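Local coordinates for protein alginase (Pseudoalteromonas, PDB 4Q8K) that probably cleaves alginate by beta-elimination, as a bacterial alginate lyase of polysaccharide lyase family 18, at residues S236-S241 and V296-F301; G277-T280 and T284-L287. All coordinates share one frame; numbering follows the deposited sequence.

Interaction 1: S236-S241 and V296-F301; sequences SKVYVS and VEVTAF. With SO4 (sulfate ion), chain C.
V238 and V298 meet through one methyl each, CG2 of V238 lying 4.0 Å from CG1 of V298. The two valines run antiparallel and side by side, touching at a single methyl pair. In V298 the touching CG1 is anti to the backbone N (chi1 -178°), whereas in V238 it is the other branch, anti to the carbonyl carbon, that does the work. Two residues back on each strand, S236 CB rests 4.2 Å from V296 CG1, while S236 OG turns to H227 ND1 of the neighbouring strand. These buried van der Waals touches join the two facing sheets of a concanavalin-like beta-sandwich, here strands 234-241 and 295-300. The strands part further along: the CA atoms of V238 and V298 are 8.2 Å apart, those of V240 and A300 11.5 Å.

Alternate residues of 236-241 serve polar chemistry on the other face of their sheet. The Y239 hydroxyl OH donates to sulfate O3 at 3.0 Å, and K221 NZ holds the same anion, which probably came from the crystallisation liquor. K237 NZ makes a weak 3.2 Å bond to Y239 OH and a salt bridge with E271, while the Y239 ring stacks on Y261.

Interaction 2: G277-T280 and T284-L287; sequences GTMT and TFNL
M279 and F285 form a Met-aromatic contact inside a beta-arch: strand 271-280 belongs to one sheet of the sandwich, strand 284-292 to the other, and three residues carry the chain between them. The two strands do not pair with each other. Each finds its backbone partner within its own sheet, M279 with F258 and F285 with V212, so the gap is bridged chiefly by the M279 and F285 side chains.

The sulfur-aromatic part is oblique. M279 SD stands 4.6 Å from the centroid of the F285 ring, 66° away from the ring normal, and therefore sits neither over the face nor squarely at the rim. It is equally near two ring atoms, with SD 3.6 Å from both CD1 and CE1 of F285. The methionine chain runs roughly perpendicular to the phenylalanine side chain. Both begin with CG wedged between the backbone N and the carbonyl carbon (chi1 63° for M279), and the methionine then bends at chi3, which swings its methyl round to the ring.

Further apolar neighbours pack round the pair. V214, F258 and V260 touch M279, while I224 touches F285, whose ring also stacks with that of F301. Where the chain turns, T280 N donates to E283 OE2, a polar bond at the outer end of this apolar pair. The calcium site is close by: the metal lies about 9 Å from the M279 side chain, and neighbouring T278 packs on D250 and I257, both calcium ligands.

The methyl itself meets the ring at its edge and in its plane, M279 CE being 3.8 Å from F285 CD1 and 4.1 Å from the backbone N of T284.

Interactions 1 and 2 both join the two sheets of the sandwich, their centres 10 Å apart, and the chain between 280 and 284 that closes interaction 2 is nested within the longer excursion from 241 to 296. Strands 284-292 and 295-300 are neighbours in one sheet, and A300 CB lies 3.4 Å from N286 O. F301, which follows strand 295-300, packs against both segments of interaction 2: its CZ lies 3.6 Å from F285 CB, and its CD2 approaches G277 CA at 3.7 Å. The sulfate beside Y239 lies on the outer face of the sheet opposite this interior, consistent with a surface able to receive the anionic alginate chain.

Interaction 1: S236-S241 and V296-F301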
loop_
_atom_site.group_PDB
_atom_site.type_symbol
_atom_site.label_atom_id
_atom_site.label_comp_id
_atom_site.label_asym_id
_atom_site.label_seq_id
_atom_site.Cartn_x
_atom_site.Cartn_y
_atom_site.Cartn_z
ATOM N N SER A 236 2.377 -0.971 -9.549
ATOM C CA SER A 236 1.055 -1.286 -9.042
ATOM C C SER A 236 0.880 -0.621 -7.685
ATOM O O SER A 236 1.818 -0.551 -6.907
ATOM C CB SER A 236 0.867 -2.803 -8.912
ATOM O OG SER A 236 1.403 -3.279 -7.688
ATOM N N LYS A 237 -0.319 -0.123 -7.411
ATOM C CA LYS A 237 -0.611 0.472 -6.114
ATOM C C LYS A 237 -2.044 0.159 -5.720
ATOM O O LYS A 237 -2.959 0.322 -6.523
ATOM C CB LYS A 237 -0.417 1.989 -6.156
ATOM C CG LYS A 237 1.025 2.427 -6.282
ATOM C CD LYS A 237 1.124 3.915 -6.587
ATOM C CE LYS A 237 0.625 4.224 -8.000
ATOM N NZ LYS A 237 0.731 5.676 -8.315
ATOM N N VAL A 238 -2.234 -0.306 -4.497
ATOM C CA VAL A 238 -3.574 -0.560 -3.977
ATOM C C VAL A 238 -3.843 0.461 -2.891
ATOM O O VAL A 238 -3.023 0.630 -1.975
ATOM C CB VAL A 238 -3.702 -1.963 -3.378
ATOM C CG1 VAL A 238 -5.103 -2.188 -2.828
ATOM C CG2 VAL A 238 -3.362 -3.020 -4.430
ATOM N N TYR A 239 -4.989 1.138 -2.987
ATOM C CA TYR A 239 -5.302 2.249 -2.083
ATOM C C TYR A 239 -6.524 1.983 -1.229
ATOM O O TYR A 239 -7.466 1.300 -1.636
ATOM C CB TYR A 239 -5.641 3.523 -2.857
ATOM C CG TYR A 239 -4.576 4.110 -3.746
ATOM C CD1 TYR A 239 -4.249 3.513 -4.951
ATOM C CD2 TYR A 239 -3.932 5.304 -3.397
ATOM C CE1 TYR A 239 -3.302 4.057 -5.784
ATOM C CE2 TYR A 239 -2.977 5.861 -4.236
ATOM C CZ TYR A 239 -2.664 5.232 -5.418
ATOM O OH TYR A 239 -1.720 5.769 -6.260
ATOM N N VAL A 240 -6.512 2.591 -0.053
ATOM C CA VAL A 240 -7.697 2.742 0.769
ATOM C C VAL A 240 -7.819 4.253 1.015
ATOM O O VAL A 240 -6.947 4.863 1.631
ATOM C CB VAL A 240 -7.587 1.968 2.091
ATOM C CG1 VAL A 240 -8.830 2.180 2.942
ATOM C CG2 VAL A 240 -7.372 0.481 1.820
ATOM N N SER A 241 -8.888 4.853 0.502
ATOM C CA SER A 241 -8.871 6.289 0.219
ATOM C C SER A 241 -10.228 6.953 0.422
ATOM O O SER A 241 -11.238 6.479 -0.090
ATOM C CB SER A 241 -8.402 6.497 -1.229
ATOM O OG SER A 241 -8.484 7.846 -1.635
ATOM N N VAL A 296 -0.163 -8.371 -13.847
ATOM C CA VAL A 296 -0.493 -8.115 -12.450
ATOM C C VAL A 296 -1.995 -8.053 -12.239
ATOM O O VAL A 296 -2.689 -7.321 -12.935
ATOM C CB VAL A 296 0.128 -6.799 -11.948
ATOM C CG1 VAL A 296 -0.363 -6.487 -10.544
ATOM C CG2 VAL A 296 1.647 -6.904 -11.978
ATOM N N GLU A 297 -2.471 -8.825 -11.269
ATOM C CA GLU A 297 -3.878 -8.908 -10.935
ATOM C C GLU A 297 -4.123 -8.645 -9.453
ATOM O O GLU A 297 -3.415 -9.180 -8.599
ATOM C CB GLU A 297 -4.391 -10.297 -11.293
ATOM C CG GLU A 297 -5.763 -10.609 -10.769
ATOM C CD GLU A 297 -6.138 -12.035 -11.068
ATOM O OE1 GLU A 297 -7.050 -12.242 -11.888
ATOM O OE2 GLU A 297 -5.502 -12.946 -10.506
ATOM N N VAL A 298 -5.136 -7.828 -9.160
ATOM C CA VAL A 298 -5.541 -7.548 -7.788
ATOM C C VAL A 298 -6.992 -7.945 -7.589
ATOM O O VAL A 298 -7.842 -7.629 -8.428
ATOM C CB VAL A 298 -5.375 -6.054 -7.445
ATOM C CG1 VAL A 298 -5.760 -5.787 -5.980
ATOM C CG2 VAL A 298 -3.948 -5.622 -7.710
ATOM N N THR A 299 -7.268 -8.637 -6.486
ATOM C CA THR A 299 -8.623 -9.046 -6.151
ATOM C C THR A 299 -8.980 -8.610 -4.730
ATOM O O THR A 299 -8.215 -8.838 -3.790
ATOM C CB THR A 299 -8.793 -10.576 -6.252
ATOM O OG1 THR A 299 -8.481 -11.008 -7.580
ATOM C CG2 THR A 299 -10.205 -10.997 -5.890
ATOM N N ALA A 300 -10.135 -7.974 -4.586
ATOM C CA ALA A 300 -10.660 -7.613 -3.279
ATOM C C ALA A 300 -12.167 -7.421 -3.381
ATOM O O ALA A 300 -12.667 -6.980 -4.419
ATOM C CB ALA A 300 -9.976 -6.352 -2.740
ATOM N N PHE A 301 -12.886 -7.780 -2.319
ATOM C CA PHE A 301 -14.353 -7.718 -2.302
ATOM C C PHE A 301 -14.962 -8.561 -3.421
ATOM O O PHE A 301 -16.043 -8.240 -3.918
ATOM C CB PHE A 301 -14.859 -6.279 -2.446
ATOM C CG PHE A 301 -14.314 -5.334 -1.411
ATOM C CD1 PHE A 301 -14.969 -5.151 -0.205
ATOM C CD2 PHE A 301 -13.144 -4.626 -1.654
ATOM C CE1 PHE A 301 -14.466 -4.268 0.752
ATOM C CE2 PHE A 301 -12.631 -3.753 -0.698
ATOM C CZ PHE A 301 -13.297 -3.575 0.499
HETATM S S SO4 C . -2.110 9.601 -6.542
HETATM O O1 SO4 C . -3.343 9.317 -5.835
HETATM O O2 SO4 C . -1.722 10.996 -6.355
HETATM O O3 SO4 C . -1.087 8.716 -5.980
HETATM O O4 SO4 C . -2.267 9.322 -7.970
#

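Interaction 2: G277-T280 and T284-L287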
loop_
_atom_site.group_PDB
_atom_site.type_symbol
_atom_site.label_atom_id
_atom_site.label_comp_id
_atom_site.label_asym_id
_atom_site.label_seq_id
_atom_site.Cartn_x
_atom_site.Cartn_y
_atom_site.Cartn_z
ATOM N N GLY A 277 -13.872 -1.867 -4.246
ATOM C CA GLY A 277 -14.932 -1.873 -3.258
ATOM C C GLY A 277 -14.921 -0.622 -2.412
ATOM O O GLY A 277 -14.197 0.322 -2.715
ATOM N N THR A 278 -15.744 -0.627 -1.368
ATOM C CA THR A 278 -15.750 0.422 -0.354
ATOM C C THR A 278 -15.846 -0.210 1.028
ATOM O O THR A 278 -16.297 -1.343 1.173
ATOM C CB THR A 278 -16.944 1.389 -0.524
ATOM O OG1 THR A 278 -18.170 0.649 -0.452
ATOM C CG2 THR A 278 -16.869 2.129 -1.850
ATOM N N MET A 279 -15.416 0.533 2.048
ATOM C CA MET A 279 -15.471 0.049 3.418
ATOM C C MET A 279 -15.562 1.223 4.373
ATOM O O MET A 279 -15.185 2.339 4.026
ATOM C CB MET A 279 -14.216 -0.761 3.762
ATOM C CG MET A 279 -12.917 0.047 3.701
ATOM S SD MET A 279 -11.439 -0.985 3.882
ATOM C CE MET A 279 -11.844 -1.876 5.393
ATOM N N THR A 280 -16.060 0.954 5.574
ATOM C CA THR A 280 -15.992 1.928 6.646
ATOM C C THR A 280 -14.923 1.501 7.655
ATOM O O THR A 280 -14.519 0.335 7.714
ATOM C CB THR A 280 -17.372 2.157 7.327
ATOM O OG1 THR A 280 -17.855 0.927 7.889
ATOM C CG2 THR A 280 -18.381 2.687 6.312
ATOM N N THR A 284 -13.297 -5.203 7.390
ATOM C CA THR A 284 -12.211 -6.069 6.951
ATOM C C THR A 284 -12.518 -6.605 5.561
ATOM O O THR A 284 -13.678 -6.856 5.238
ATOM C CB THR A 284 -12.032 -7.262 7.920
ATOM O OG1 THR A 284 -11.742 -6.778 9.241
ATOM C CG2 THR A 284 -10.905 -8.185 7.459
ATOM N N PHE A 285 -11.487 -6.749 4.730
ATOM C CA PHE A 285 -11.664 -7.346 3.407
ATOM C C PHE A 285 -10.491 -8.257 3.079
ATOM O O PHE A 285 -9.488 -8.269 3.795
ATOM C CB PHE A 285 -11.835 -6.266 2.334
ATOM C CG PHE A 285 -10.600 -5.415 2.100
ATOM C CD1 PHE A 285 -10.337 -4.308 2.881
ATOM C CD2 PHE A 285 -9.729 -5.708 1.058
ATOM C CE1 PHE A 285 -9.211 -3.526 2.646
ATOM C CE2 PHE A 285 -8.615 -4.936 0.817
ATOM C CZ PHE A 285 -8.350 -3.838 1.607
ATOM N N ASN A 286 -10.624 -9.031 2.008
ATOM C CA ASN A 286 -9.551 -9.906 1.576
ATOM C C ASN A 286 -8.816 -9.308 0.392
ATOM O O ASN A 286 -9.437 -8.852 -0.574
ATOM C CB ASN A 286 -10.106 -11.287 1.206
ATOM C CG ASN A 286 -9.020 -12.342 1.094
ATOM O OD1 ASN A 286 -8.533 -12.850 2.107
ATOM N ND2 ASN A 286 -8.639 -12.683 -0.133
ATOM N N LEU A 287 -7.490 -9.305 0.472
ATOM C CA LEU A 287 -6.655 -8.769 -0.591
ATOM C C LEU A 287 -5.774 -9.854 -1.199
ATOM O O LEU A 287 -5.059 -10.551 -0.491
ATOM C CB LEU A 287 -5.766 -7.634 -0.065
ATOM C CG LEU A 287 -4.815 -7.006 -1.088
ATOM C CD1 LEU A 287 -5.565 -6.288 -2.190
ATOM C CD2 LEU A 287 -3.868 -6.030 -0.374
#